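CPXV018 protein (Cowpox virus, PDB 4PDC) binds the human NK cell receptor NKG2D as a secreted viral ligand with an MHC-like fold, and probably helps cowpox virus evade immune surveillance. Local coordinates at residues D77-F81 with W117-E122. The protein carries 2 engineered substitutions. Residue numbers count along the deposited sequence, not the author numbering.
Sequences DLTYF and WLTTSE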
# COMPACT_ATOMS: atom_id res chain seq x y z
N ASP E 77 21.46 13.49 -14.90
CA ASP E 77 20.04 13.46 -15.20
C ASP E 77 19.51 12.05 -14.99
O ASP E 77 19.95 11.11 -15.64
CB ASP E 77 19.78 13.92 -16.63
CG ASP E 77 18.30 14.07 -16.93
OD1 ASP E 77 17.69 15.03 -16.43
OD2 ASP E 77 17.75 13.22 -17.66
N LEU E 78 18.56 11.92 -14.07
CA LEU E 78 17.98 10.63 -13.74
C LEU E 78 16.51 10.61 -14.11
O LEU E 78 15.77 11.53 -13.76
CB LEU E 78 18.15 10.35 -12.24
CG LEU E 78 19.59 10.20 -11.77
CD1 LEU E 78 19.67 10.32 -10.27
CD2 LEU E 78 20.15 8.86 -12.23
N THR E 79 16.10 9.58 -14.84
CA THR E 79 14.69 9.42 -15.20
C THR E 79 14.18 8.05 -14.78
O THR E 79 14.88 7.05 -14.92
CB THR E 79 14.47 9.59 -16.71
OG1 THR E 79 14.96 10.87 -17.14
CG2 THR E 79 12.99 9.49 -17.06
N TYR E 80 12.95 8.04 -14.27
CA TYR E 80 12.24 6.81 -13.99
C TYR E 80 10.87 6.87 -14.64
O TYR E 80 10.07 7.76 -14.34
CB TYR E 80 12.11 6.58 -12.49
CG TYR E 80 11.29 5.37 -12.11
CD1 TYR E 80 11.65 4.10 -12.56
CD2 TYR E 80 10.17 5.48 -11.30
CE1 TYR E 80 10.90 2.98 -12.21
CE2 TYR E 80 9.43 4.38 -10.94
CZ TYR E 80 9.80 3.13 -11.40
OH TYR E 80 9.05 2.03 -11.04
N PHE E 81 10.61 5.92 -15.53
CA PHE E 81 9.36 5.87 -16.27
C PHE E 81 8.58 4.66 -15.79
O PHE E 81 9.12 3.56 -15.75
CB PHE E 81 9.64 5.79 -17.77
CG PHE E 81 8.41 5.61 -18.61
CD1 PHE E 81 7.61 6.69 -18.93
CD2 PHE E 81 8.06 4.36 -19.11
CE1 PHE E 81 6.48 6.53 -19.71
CE2 PHE E 81 6.94 4.20 -19.90
CZ PHE E 81 6.15 5.28 -20.20
N TRP E 117 19.45 5.02 -7.71
CA TRP E 117 18.26 5.36 -8.48
C TRP E 117 17.62 4.10 -9.06
O TRP E 117 16.40 3.94 -9.04
CB TRP E 117 18.63 6.34 -9.60
CG TRP E 117 17.48 6.82 -10.43
CD1 TRP E 117 17.08 6.33 -11.64
CD2 TRP E 117 16.58 7.89 -10.11
NE1 TRP E 117 15.99 7.04 -12.10
CE2 TRP E 117 15.67 8.00 -11.18
CE3 TRP E 117 16.47 8.77 -9.03
CZ2 TRP E 117 14.65 8.95 -11.20
CZ3 TRP E 117 15.46 9.72 -9.06
CH2 TRP E 117 14.56 9.80 -10.13
N LEU E 118 18.46 3.20 -9.55
CA LEU E 118 18.01 1.96 -10.16
C LEU E 118 17.38 1.02 -9.14
O LEU E 118 16.36 0.38 -9.43
CB LEU E 118 19.19 1.25 -10.85
CG LEU E 118 18.92 -0.14 -11.46
CD1 LEU E 118 17.93 -0.05 -12.61
CD2 LEU E 118 20.22 -0.78 -11.92
N THR E 119 17.98 0.93 -7.96
CA THR E 119 17.53 -0.03 -6.98
C THR E 119 16.44 0.49 -6.04
O THR E 119 15.92 -0.28 -5.24
CB THR E 119 18.70 -0.54 -6.11
OG1 THR E 119 19.26 0.55 -5.37
CG2 THR E 119 19.77 -1.17 -6.98
N THR E 120 16.10 1.78 -6.13
CA THR E 120 15.14 2.37 -5.19
C THR E 120 13.95 3.09 -5.80
O THR E 120 13.00 3.43 -5.09
CB THR E 120 15.82 3.39 -4.24
OG1 THR E 120 16.20 4.56 -4.98
CG2 THR E 120 17.02 2.78 -3.56
N SER E 121 13.98 3.36 -7.10
CA SER E 121 12.91 4.13 -7.73
C SER E 121 11.55 3.44 -7.63
O SER E 121 10.57 4.05 -7.19
CB SER E 121 13.25 4.41 -9.20
OG SER E 121 14.18 5.48 -9.30
N GLU E 122 11.48 2.18 -8.05
CA GLU E 122 10.22 1.44 -7.98
C GLU E 122 9.73 1.38 -6.53
O GLU E 122 8.57 1.62 -6.24
CB GLU E 122 10.39 0.02 -8.54
CG GLU E 122 9.09 -0.77 -8.60
CD GLU E 122 9.26 -2.16 -9.20
OE1 GLU E 122 10.40 -2.51 -9.59
OE2 GLU E 122 8.26 -2.90 -9.28
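In the MHC-like platform of this viral ligand, helix 113-126 lies across one face of the antiparallel sheet; here segment 117-122 packs on segment 77-81 of strand 75-87, the two segment axes 9.6 Å apart at closest approach and inclined at 39°. At this usual helix-on-sheet spacing the side chains fill the space between, beginning with Leu78. Its CB sits over the face of Trp117, 3.7 Å from the centroid of the six-membered ring, a CH-pi contact; Phe66 meets the same indole edge-to-face. Thr79 sends its CB away from the helix, and its OG1 bonds to Asn9 of strand 2-13. Its backbone still takes part: Trp117 NE1 donates to Thr79 O over 3.0 Å, nearly straight at 162°. Tryptophan suits this place because it fills the space with carbon yet carries an NH at its rim. Tyr80 turns back toward the helix. Its CB lies 3.7 Å from Trp117 CZ2, while its ring offers a face to Ser121 CB, 3.7 Å from the ring centroid. A small serine lets the tyrosine come this close, and Ser121 OG donates to Trp117 O at 2.7 Å within the helix. Tyr80 OH reaches to 3.3 Å from Glu122 CA but hydrogen-bonds to Gln95, which also bonds to Glu122; that carboxylate pairs with Lys126 as well. Thr119 OG1 hydrogen-bonds to the backbone of the NKG2D chain, and Thr120 packs on one of its apolar side chains. The contact thus combines aromatic burial with a directional bond that satisfies the buried indole NH and helps to hold the ring in its orientation.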